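PDB 2HF9: probable hydrogenase nickel incorporation protein hypB, which probably binds and slowly hydrolyses GTP to help insert nickel into the metal centre of [NiFe] hydrogenases during their maturation. Local coordinates for residues C100-A104 with C132-L138; V38-M44 with T140-V146; M163-I169 with I194-E199; K90-L94 with A110-L114. All coordinates share one frame; numbering follows the deposited sequence.

Interaction 2 is buried: strands 39-45 and 142-148 run side by side in the middle of the parallel sheet, joined by backbone hydrogen bonds. The other three are only partly buried. Interaction 3 reaches the same sheet further out, where strand 199-202 begins to pair with 168-172; Asp167 ties it to interaction 2 through the backbone N of Arg143. Interaction 4, about 27 Å from interaction 3 between centres, packs the other border strand against a helix end by apolar contact alone, with exposed Lys90 and Asp113 at its margin. Interaction 1 joins two loops by a disulfide, a ring stack and probably a water; it touches interaction 2 through Pro133 and Arg143, and interaction 4 through Leu102 and Leu94.

Interaction 1. Residues C100-A104 with C132-L138; sequences CHLDA and CPADFDL
Two irregular backbones run close together, with the CA atoms of His101 and Pro133 4.9 Å apart and those of Ala104 and Leu138 4.2 Å apart, yet no direct hydrogen bond joins them. At one end Cys100 SG and Cys132 SG form a disulfide with a chi3 of -96°. Beside it the imidazole of His101 lies over the ring of Phe136 in an offset stack, the centroids 3.8 Å apart and the planes inclined by only 13°. NE2 sits over the centre of the phenyl face; a chi1 of 65°, which sets CG between the backbone N and the carbonyl carbon, turns the imidazole that way. Cys100, His101 and Cys132 are known zinc ligands and, by similarity, nickel ligands; in this crystal the two thiols are oxidised to one another, and Cys100 of the second subunit packs against the pair, placing the site at the dimer interface. Further along, Leu138 CD2 packs against the backbone of Leu102, 3.3 Å from Leu102 O. A water in bonding reach of Leu102 O and Phe136 O probably links the loops, though it has more acceptors nearby than protons. Asp103 caps the following helix through Leu106 N, while its CB meets Phe136 CD2.

Interaction 2. Residues V38-M44 with T140-V146; sequences VVAFDFM and THKRIVV
Asp42 and Met44 carry the parallel pairing with strand 142-146: Asp42 N gives to Lys142 O, Asp42 O takes from Ile144 N at 2.7 Å, and Met44 pairs likewise with Ile144 O and Val146 N. Ala40 O accepts from both His141 N and Lys142 N, and Ala40 N returns a nearly straight bond (174°) to His141 ND1. Were His141 an alanine, Ala40 N would probably lose this acceptor and Asn34 OD1 the NE2 it holds. On the sheet face of Phe41, Phe43 and Ile144, Ile144 CD1 rests over the Phe43 ring in a CH-pi contact, 4.1 Å from its centroid. On the face of Asp42 and Arg143, Met44 bends at chi3 (-76°) to lay SD and CE over one face of the Arg143 guanidinium, with SD 3.4 Å from NH2. Asp42 OD2 lies 3.5 Å from Arg143 NH1, well out of the guanidinium plane, and a water joins both atoms to Thr140 OG1. Farther out, Asn126 holds Asp42 OD1, and Pro133 O and Thr165 OG1 hold Arg143 NH2. Both are central strands of the P-loop NTPase sheet; strand 39-45 leads into the P-loop, touched by Val146. The Asp42-Arg143 attraction is therefore probably charge alone, the water supplying the directed bonds.

Interaction 3. Residues M163-I169 with I194-E199; sequences MKTADLI and INPDAE
A side-chain amide, that of Asn195, binds to both segments: its ND2 reaches across to residues 163-169 while its OD1 turns back on its own chain. ND2 donates to a lone pair of Met163 O at 2.9 Å, with the carbonyl oxygen near the amide plane, and lies 2.8 Å from Ala166 O. With chi1 at -167° the Asn195 side chain extends away from its backbone N, carrying the amide across to the Met163-Ala166 turn. Met163 O also accepts from Ala166 N, so two donors grip the oxygen of a type I turn. On the other side OD1 takes Asp197 N at 3.3 Å, an Asx turn, and a weak bond from Ala198 N within a second type I turn. Apolar contacts flank the amide: Ile194 CG2 meets Met163 CB at 4.1 Å and Lys164 CG, and Ala198 CB faces Ile169 CD1. Beyond the turns the backbones pair. Glu199 N gives to Asp167 O, which a water also reaches, and Ile169 N gives to Glu199 O at 2.7 Å. The side chains of Leu168 and Glu199 cross at about a right angle, Leu168 CD1 meeting Glu199 CB. Asp167 OD2 turns to Arg143 N on the next strand, and Phe217 of helix 211-224 touches Leu168 and Glu199. This is the start of a parallel strand pair at the border of a P-loop NTPase sheet, reached through helix 184-194 in a beta-alpha-beta crossover.

Interaction 4. Residues K90-L94 with A110-L114; sequences KVVPL and ALEDL
A border strand of the sheet, 90-94, meets the C-terminal end of helix 104-111 and the turn that follows it. Val92 is the central residue, and its two methyl groups meet different partners. CG1, anti to the backbone N (chi1 178°), lies 3.9 Å from Ala110 CB. CG2 sits 3.7 Å from Leu114 CD2 and also meets Asp113 CB and Ala110 O. The side chains of Val92 and Leu114 approach at a slant. With only an alanine methyl at Val92, a gap would probably open beside Ala110 CB and Leu114 CD2. On one side of Val92 in sequence, Leu94 CD1 reaches Ala110 CB at 4.2 Å. On the other, the aliphatic part of Lys90 slides past Leu114 in the opposite direction, with Lys90 CG 4.0 Å from Leu114 CD2. No hydrogen bond crosses here; the helix end and turn bond within themselves, while strand 90-95 spends its backbone groups on strand 68-74, as in the parallel sheet of P-loop NTPases. Ala110 O accepts from Asp113 N, and Leu114 N gives to Leu111 O, closing a type I turn from Leu111 to Leu114. The helix end and its turn pack over the sheet, Ala110 touching Ile71, and Leu114 of the turn touching Ala69 and Leu122. Helix 78-85 lies against Val91 and Pro93, which point away from Ala110. The same helix 104-111 carries His105 and His109, which bind a zinc ion; Ala110 directly follows the second of them, and His109 ND1 is hydrogen-bonded to Glu112 OE1.

Interaction 1. Residues C100-A104 with C132-L138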
# COMPACT_ATOMS: atom_id res chain seq x y z
N CYS A 100 0.66 2.90 -10.86
CA CYS A 100 0.51 2.07 -9.66
C CYS A 100 0.94 0.61 -9.90
O CYS A 100 0.56 -0.28 -9.14
CB CYS A 100 -0.94 2.13 -9.16
SG CYS A 100 -2.17 1.70 -10.39
N HIS A 101 1.73 0.40 -10.95
CA HIS A 101 2.23 -0.92 -11.32
C HIS A 101 3.34 -0.77 -12.37
O HIS A 101 3.37 0.22 -13.10
CB HIS A 101 1.10 -1.77 -11.91
CG HIS A 101 0.54 -1.24 -13.19
ND1 HIS A 101 -0.51 -0.36 -13.24
CD2 HIS A 101 0.90 -1.47 -14.48
CE1 HIS A 101 -0.78 -0.06 -14.50
NE2 HIS A 101 0.06 -0.72 -15.27
N LEU A 102 4.24 -1.75 -12.42
CA LEU A 102 5.11 -1.91 -13.58
C LEU A 102 4.31 -2.64 -14.65
O LEU A 102 3.31 -3.29 -14.35
CB LEU A 102 6.36 -2.72 -13.21
CG LEU A 102 7.42 -2.10 -12.31
CD1 LEU A 102 8.44 -3.16 -11.93
CD2 LEU A 102 8.11 -0.93 -12.98
N ASP A 103 4.76 -2.55 -15.91
CA ASP A 103 4.16 -3.34 -16.99
C ASP A 103 5.24 -4.04 -17.82
O ASP A 103 6.43 -3.76 -17.66
CB ASP A 103 3.20 -2.49 -17.84
CG ASP A 103 3.90 -1.40 -18.65
OD1 ASP A 103 5.14 -1.43 -18.79
OD2 ASP A 103 3.20 -0.50 -19.16
N ALA A 104 4.83 -4.96 -18.69
CA ALA A 104 5.79 -5.72 -19.51
C ALA A 104 6.61 -4.83 -20.45
O ALA A 104 7.77 -5.12 -20.74
CB ALA A 104 5.07 -6.80 -20.30
N CYS A 132 -3.37 -2.70 -8.46
CA CYS A 132 -3.03 -2.62 -9.90
C CYS A 132 -2.12 -3.72 -10.46
O CYS A 132 -2.39 -4.21 -11.56
CB CYS A 132 -2.41 -1.26 -10.23
SG CYS A 132 -3.22 0.18 -9.54
N PRO A 133 -1.04 -4.08 -9.74
CA PRO A 133 -0.12 -5.08 -10.29
C PRO A 133 -0.74 -6.45 -10.57
O PRO A 133 -0.17 -7.24 -11.32
CB PRO A 133 0.96 -5.20 -9.20
CG PRO A 133 0.89 -3.92 -8.45
CD PRO A 133 -0.57 -3.60 -8.42
N ALA A 134 -1.91 -6.72 -9.98
CA ALA A 134 -2.59 -8.00 -10.17
C ALA A 134 -2.85 -8.33 -11.64
O ALA A 134 -2.67 -9.47 -12.07
CB ALA A 134 -3.90 -8.03 -9.38
N ASP A 135 -3.26 -7.31 -12.41
CA ASP A 135 -3.63 -7.49 -13.81
C ASP A 135 -2.47 -7.37 -14.81
O ASP A 135 -2.66 -7.60 -16.00
CB ASP A 135 -4.73 -6.49 -14.20
CG ASP A 135 -6.04 -6.75 -13.47
OD1 ASP A 135 -6.32 -7.91 -13.10
OD2 ASP A 135 -6.80 -5.77 -13.27
N PHE A 136 -1.28 -7.01 -14.32
CA PHE A 136 -0.16 -6.76 -15.22
C PHE A 136 1.01 -7.74 -15.09
O PHE A 136 1.91 -7.56 -14.28
CB PHE A 136 0.31 -5.30 -15.10
CG PHE A 136 -0.62 -4.32 -15.74
CD1 PHE A 136 -1.66 -3.74 -15.00
CD2 PHE A 136 -0.48 -3.97 -17.08
CE1 PHE A 136 -2.54 -2.83 -15.60
CE2 PHE A 136 -1.35 -3.06 -17.67
CZ PHE A 136 -2.38 -2.49 -16.93
N ASP A 137 0.94 -8.78 -15.92
CA ASP A 137 2.02 -9.75 -16.10
C ASP A 137 3.25 -9.02 -16.66
O ASP A 137 3.15 -8.31 -17.66
CB ASP A 137 1.54 -10.84 -17.07
CG ASP A 137 2.58 -11.93 -17.33
OD1 ASP A 137 3.71 -11.87 -16.80
OD2 ASP A 137 2.24 -12.87 -18.10
N LEU A 138 4.39 -9.18 -16.00
CA LEU A 138 5.62 -8.50 -16.40
C LEU A 138 6.46 -9.32 -17.38
O LEU A 138 7.43 -8.82 -17.96
CB LEU A 138 6.47 -8.14 -15.17
CG LEU A 138 5.86 -7.25 -14.08
CD1 LEU A 138 6.92 -6.84 -13.07
CD2 LEU A 138 5.19 -6.03 -14.65
O HOH W 1 2.46 -5.31 -12.42

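Interaction 2. Residues V38-M44 with T140-V146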
# COMPACT_ATOMS: atom_id res chain seq x y z
N VAL A 38 17.50 -17.18 -18.09
CA VAL A 38 17.24 -16.32 -16.94
C VAL A 38 15.90 -16.70 -16.34
O VAL A 38 14.92 -16.85 -17.06
CB VAL A 38 17.25 -14.81 -17.32
CG1 VAL A 38 17.02 -13.93 -16.09
CG2 VAL A 38 18.55 -14.43 -18.00
N VAL A 39 15.86 -16.87 -15.02
CA VAL A 39 14.61 -17.10 -14.32
C VAL A 39 14.24 -15.82 -13.58
O VAL A 39 15.02 -15.32 -12.77
CB VAL A 39 14.67 -18.33 -13.37
CG1 VAL A 39 13.29 -18.62 -12.80
CG2 VAL A 39 15.20 -19.56 -14.11
N ALA A 40 13.06 -15.28 -13.89
CA ALA A 40 12.63 -13.98 -13.38
C ALA A 40 11.49 -14.07 -12.37
O ALA A 40 10.56 -14.87 -12.52
CB ALA A 40 12.24 -13.07 -14.53
N PHE A 41 11.56 -13.21 -11.36
CA PHE A 41 10.61 -13.18 -10.26
C PHE A 41 10.03 -11.78 -10.05
O PHE A 41 10.78 -10.80 -9.94
CB PHE A 41 11.26 -13.68 -8.96
CG PHE A 41 11.67 -15.13 -8.99
CD1 PHE A 41 12.92 -15.51 -9.49
CD2 PHE A 41 10.81 -16.12 -8.52
CE1 PHE A 41 13.30 -16.85 -9.52
CE2 PHE A 41 11.19 -17.47 -8.54
CZ PHE A 41 12.44 -17.83 -9.04
N ASP A 42 8.71 -11.69 -10.01
CA ASP A 42 7.99 -10.45 -9.76
C ASP A 42 7.64 -10.35 -8.27
O ASP A 42 6.82 -11.12 -7.77
CB ASP A 42 6.73 -10.40 -10.66
CG ASP A 42 5.90 -9.14 -10.48
OD1 ASP A 42 6.26 -8.23 -9.70
OD2 ASP A 42 4.85 -9.05 -11.13
N PHE A 43 8.28 -9.41 -7.57
CA PHE A 43 8.04 -9.17 -6.15
C PHE A 43 7.03 -8.05 -5.98
O PHE A 43 7.35 -6.87 -6.20
CB PHE A 43 9.34 -8.81 -5.43
CG PHE A 43 10.30 -9.96 -5.30
CD1 PHE A 43 11.15 -10.29 -6.35
CD2 PHE A 43 10.38 -10.68 -4.11
CE1 PHE A 43 12.05 -11.35 -6.23
CE2 PHE A 43 11.28 -11.74 -3.98
CZ PHE A 43 12.12 -12.07 -5.04
N MET A 44 5.81 -8.42 -5.61
CA MET A 44 4.72 -7.48 -5.34
C MET A 44 4.46 -7.42 -3.84
O MET A 44 4.91 -8.29 -3.09
CB MET A 44 3.44 -7.94 -6.05
CG MET A 44 3.47 -7.85 -7.57
SD MET A 44 2.03 -8.66 -8.31
CE MET A 44 2.49 -10.38 -8.12
N THR A 140 7.45 -12.49 -16.21
CA THR A 140 8.25 -13.24 -15.24
C THR A 140 7.80 -14.69 -15.21
O THR A 140 6.72 -15.04 -15.69
CB THR A 140 8.15 -12.62 -13.82
OG1 THR A 140 6.78 -12.56 -13.42
CG2 THR A 140 8.73 -11.22 -13.81
N HIS A 141 8.64 -15.55 -14.64
CA HIS A 141 8.31 -16.96 -14.44
C HIS A 141 7.41 -17.16 -13.22
O HIS A 141 6.47 -17.95 -13.26
CB HIS A 141 9.58 -17.80 -14.34
CG HIS A 141 10.38 -17.80 -15.60
ND1 HIS A 141 11.35 -16.87 -15.87
CD2 HIS A 141 10.33 -18.61 -16.69
CE1 HIS A 141 11.88 -17.10 -17.06
NE2 HIS A 141 11.27 -18.15 -17.58
N LYS A 142 7.70 -16.44 -12.14
CA LYS A 142 6.91 -16.53 -10.92
C LYS A 142 6.57 -15.18 -10.32
O LYS A 142 7.30 -14.19 -10.48
CB LYS A 142 7.61 -17.40 -9.86
CG LYS A 142 7.87 -18.85 -10.26
CD LYS A 142 6.60 -19.69 -10.32
CE LYS A 142 6.90 -21.05 -10.92
NZ LYS A 142 5.65 -21.84 -11.12
N ARG A 143 5.44 -15.15 -9.61
CA ARG A 143 4.99 -13.97 -8.92
C ARG A 143 4.99 -14.21 -7.42
O ARG A 143 4.49 -15.24 -6.94
CB ARG A 143 3.60 -13.58 -9.42
CG ARG A 143 3.61 -13.09 -10.87
CD ARG A 143 2.24 -13.17 -11.53
NE ARG A 143 1.27 -12.23 -10.96
CZ ARG A 143 1.12 -10.97 -11.34
NH1 ARG A 143 1.90 -10.45 -12.29
NH2 ARG A 143 0.21 -10.20 -10.76
N ILE A 144 5.57 -13.28 -6.68
CA ILE A 144 5.66 -13.37 -5.22
C ILE A 144 4.94 -12.17 -4.62
O ILE A 144 5.23 -11.03 -4.98
CB ILE A 144 7.14 -13.41 -4.74
CG1 ILE A 144 7.88 -14.62 -5.35
CG2 ILE A 144 7.22 -13.42 -3.20
CD1 ILE A 144 9.38 -14.64 -5.12
N VAL A 145 3.96 -12.44 -3.76
CA VAL A 145 3.28 -11.36 -3.04
C VAL A 145 3.74 -11.35 -1.59
O VAL A 145 3.60 -12.35 -0.87
CB VAL A 145 1.73 -11.44 -3.14
CG1 VAL A 145 1.07 -10.36 -2.29
CG2 VAL A 145 1.28 -11.31 -4.58
N VAL A 146 4.33 -10.23 -1.19
CA VAL A 146 4.79 -10.04 0.18
C VAL A 146 3.82 -9.11 0.91
O VAL A 146 3.65 -7.96 0.53
CB VAL A 146 6.22 -9.43 0.23
CG1 VAL A 146 6.74 -9.39 1.67
CG2 VAL A 146 7.17 -10.21 -0.68
O HOH W 2 4.48 -10.62 -13.32

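Interaction 3. Residues M163-I169 with I194-E199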
# COMPACT_ATOMS: atom_id res chain seq x y z
N MET A 163 -3.86 -11.87 -4.59
CA MET A 163 -3.47 -13.12 -3.93
C MET A 163 -3.60 -14.31 -4.87
O MET A 163 -2.76 -15.21 -4.85
CB MET A 163 -4.28 -13.36 -2.65
CG MET A 163 -4.04 -12.34 -1.55
SD MET A 163 -2.32 -12.17 -1.06
CE MET A 163 -2.41 -10.56 -0.28
N LYS A 164 -4.65 -14.30 -5.69
CA LYS A 164 -4.88 -15.36 -6.68
C LYS A 164 -3.84 -15.38 -7.80
O LYS A 164 -3.73 -16.38 -8.52
CB LYS A 164 -6.28 -15.25 -7.27
CG LYS A 164 -7.40 -15.52 -6.27
CD LYS A 164 -8.75 -15.52 -6.98
CE LYS A 164 -9.89 -15.44 -5.98
NZ LYS A 164 -10.21 -14.01 -5.64
N THR A 165 -3.10 -14.29 -7.96
CA THR A 165 -2.08 -14.20 -9.01
C THR A 165 -0.70 -14.64 -8.50
O THR A 165 0.25 -14.76 -9.28
CB THR A 165 -1.99 -12.78 -9.64
OG1 THR A 165 -1.35 -11.87 -8.73
CG2 THR A 165 -3.39 -12.26 -9.98
N ALA A 166 -0.60 -14.90 -7.20
CA ALA A 166 0.67 -15.25 -6.57
C ALA A 166 1.00 -16.73 -6.69
O ALA A 166 0.12 -17.59 -6.58
CB ALA A 166 0.66 -14.84 -5.11
N ASP A 167 2.28 -17.02 -6.93
CA ASP A 167 2.82 -18.37 -6.87
C ASP A 167 3.38 -18.63 -5.47
O ASP A 167 3.41 -19.77 -4.99
CB ASP A 167 3.91 -18.55 -7.92
CG ASP A 167 3.38 -18.37 -9.34
OD1 ASP A 167 2.58 -19.22 -9.78
OD2 ASP A 167 3.76 -17.39 -10.00
N LEU A 168 3.84 -17.55 -4.84
CA LEU A 168 4.30 -17.58 -3.46
C LEU A 168 3.68 -16.41 -2.71
O LEU A 168 3.74 -15.27 -3.16
CB LEU A 168 5.83 -17.51 -3.38
CG LEU A 168 6.44 -17.30 -1.98
CD1 LEU A 168 6.23 -18.51 -1.08
CD2 LEU A 168 7.92 -16.93 -2.06
N ILE A 169 3.09 -16.71 -1.55
CA ILE A 169 2.59 -15.69 -0.65
C ILE A 169 3.45 -15.69 0.61
O ILE A 169 3.55 -16.70 1.32
CB ILE A 169 1.09 -15.88 -0.34
CG1 ILE A 169 0.26 -15.72 -1.62
CG2 ILE A 169 0.63 -14.88 0.72
CD1 ILE A 169 -1.14 -16.30 -1.57
N ILE A 194 -7.65 -18.91 -0.27
CA ILE A 194 -7.88 -18.01 -1.41
C ILE A 194 -7.08 -18.45 -2.64
O ILE A 194 -7.57 -18.36 -3.76
CB ILE A 194 -7.63 -16.53 -1.01
CG1 ILE A 194 -8.70 -16.08 -0.02
CG2 ILE A 194 -7.62 -15.62 -2.24
CD1 ILE A 194 -8.36 -14.81 0.77
N ASN A 195 -5.87 -18.94 -2.41
CA ASN A 195 -5.03 -19.48 -3.48
C ASN A 195 -4.43 -20.84 -3.10
O ASN A 195 -3.29 -20.92 -2.64
CB ASN A 195 -3.92 -18.49 -3.87
CG ASN A 195 -3.22 -18.87 -5.17
OD1 ASN A 195 -3.36 -19.99 -5.65
ND2 ASN A 195 -2.48 -17.93 -5.74
N PRO A 196 -5.22 -21.93 -3.28
CA PRO A 196 -4.81 -23.29 -2.95
C PRO A 196 -3.56 -23.77 -3.69
O PRO A 196 -2.90 -24.71 -3.22
CB PRO A 196 -6.02 -24.14 -3.37
CG PRO A 196 -7.16 -23.21 -3.33
CD PRO A 196 -6.60 -21.90 -3.80
N ASP A 197 -3.23 -23.14 -4.81
CA ASP A 197 -2.09 -23.55 -5.63
C ASP A 197 -0.77 -22.88 -5.23
O ASP A 197 0.30 -23.35 -5.59
CB ASP A 197 -2.37 -23.30 -7.12
CG ASP A 197 -3.50 -24.17 -7.66
OD1 ASP A 197 -3.78 -25.25 -7.09
OD2 ASP A 197 -4.12 -23.76 -8.67
N ALA A 198 -0.86 -21.79 -4.46
CA ALA A 198 0.31 -21.02 -4.05
C ALA A 198 1.09 -21.68 -2.91
O ALA A 198 0.52 -22.41 -2.10
CB ALA A 198 -0.09 -19.61 -3.66
N GLU A 199 2.39 -21.40 -2.85
CA GLU A 199 3.17 -21.70 -1.65
C GLU A 199 2.94 -20.56 -0.67
O GLU A 199 2.86 -19.40 -1.07
CB GLU A 199 4.66 -21.83 -1.97
CG GLU A 199 5.03 -23.08 -2.77
CD GLU A 199 4.59 -24.37 -2.09
OE1 GLU A 199 4.96 -24.60 -0.92
OE2 GLU A 199 3.85 -25.15 -2.73
O HOH W 3 3.14 -22.01 -6.54

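Interaction 4. Residues K90-L94 with A110-L114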
# COMPACT_ATOMS: atom_id res chain seq x y z
N LYS A 90 23.52 -6.34 -10.29
CA LYS A 90 23.33 -5.32 -11.31
C LYS A 90 21.88 -4.87 -11.25
O LYS A 90 20.97 -5.70 -11.23
CB LYS A 90 23.68 -5.86 -12.69
CG LYS A 90 23.64 -4.80 -13.78
CD LYS A 90 24.90 -4.82 -14.63
CE LYS A 90 24.85 -3.77 -15.74
NZ LYS A 90 24.53 -2.41 -15.21
N VAL A 91 21.66 -3.56 -11.19
CA VAL A 91 20.33 -3.01 -10.99
C VAL A 91 19.94 -2.03 -12.09
O VAL A 91 20.71 -1.14 -12.45
CB VAL A 91 20.20 -2.30 -9.61
CG1 VAL A 91 18.75 -1.90 -9.35
CG2 VAL A 91 20.72 -3.19 -8.49
N VAL A 92 18.74 -2.22 -12.64
CA VAL A 92 18.13 -1.23 -13.51
C VAL A 92 17.01 -0.55 -12.72
O VAL A 92 16.02 -1.20 -12.36
CB VAL A 92 17.57 -1.84 -14.81
CG1 VAL A 92 16.89 -0.77 -15.66
CG2 VAL A 92 18.69 -2.51 -15.60
N PRO A 93 17.17 0.75 -12.43
CA PRO A 93 16.11 1.46 -11.73
C PRO A 93 15.04 1.93 -12.71
O PRO A 93 15.35 2.29 -13.85
CB PRO A 93 16.83 2.65 -11.10
CG PRO A 93 17.99 2.91 -12.01
CD PRO A 93 18.34 1.62 -12.70
N LEU A 94 13.79 1.92 -12.27
CA LEU A 94 12.68 2.45 -13.05
C LEU A 94 11.86 3.42 -12.22
O LEU A 94 11.16 3.02 -11.29
CB LEU A 94 11.80 1.32 -13.60
CG LEU A 94 12.35 0.41 -14.71
CD1 LEU A 94 11.36 -0.72 -15.02
CD2 LEU A 94 12.67 1.19 -15.98
N ALA A 110 13.85 -2.36 -19.83
CA ALA A 110 14.83 -2.55 -18.75
C ALA A 110 15.77 -3.71 -19.09
O ALA A 110 16.97 -3.63 -18.83
CB ALA A 110 14.12 -2.78 -17.43
N LEU A 111 15.22 -4.77 -19.69
CA LEU A 111 15.99 -5.94 -20.10
C LEU A 111 17.10 -5.62 -21.11
O LEU A 111 18.11 -6.31 -21.16
CB LEU A 111 15.07 -7.04 -20.67
CG LEU A 111 14.02 -7.67 -19.75
CD1 LEU A 111 13.22 -8.73 -20.49
CD2 LEU A 111 14.66 -8.26 -18.51
N GLU A 112 16.89 -4.56 -21.89
CA GLU A 112 17.89 -4.11 -22.86
C GLU A 112 19.15 -3.56 -22.19
O GLU A 112 20.23 -3.56 -22.78
CB GLU A 112 17.28 -3.07 -23.82
CG GLU A 112 16.15 -3.63 -24.70
CD GLU A 112 15.31 -2.55 -25.38
OE1 GLU A 112 15.51 -1.35 -25.11
OE2 GLU A 112 14.44 -2.91 -26.20
N ASP A 113 19.01 -3.11 -20.94
CA ASP A 113 20.14 -2.59 -20.16
C ASP A 113 20.90 -3.67 -19.36
O ASP A 113 21.83 -3.36 -18.61
CB ASP A 113 19.67 -1.47 -19.22
CG ASP A 113 19.44 -0.15 -19.95
OD1 ASP A 113 20.13 0.11 -20.96
OD2 ASP A 113 18.58 0.62 -19.50
N LEU A 114 20.49 -4.92 -19.54
CA LEU A 114 21.13 -6.05 -18.86
C LEU A 114 21.84 -6.97 -19.84
O LEU A 114 21.36 -7.19 -20.96
CB LEU A 114 20.09 -6.85 -18.07
CG LEU A 114 19.36 -6.15 -16.90
CD1 LEU A 114 18.19 -7.01 -16.40
CD2 LEU A 114 20.31 -5.82 -15.76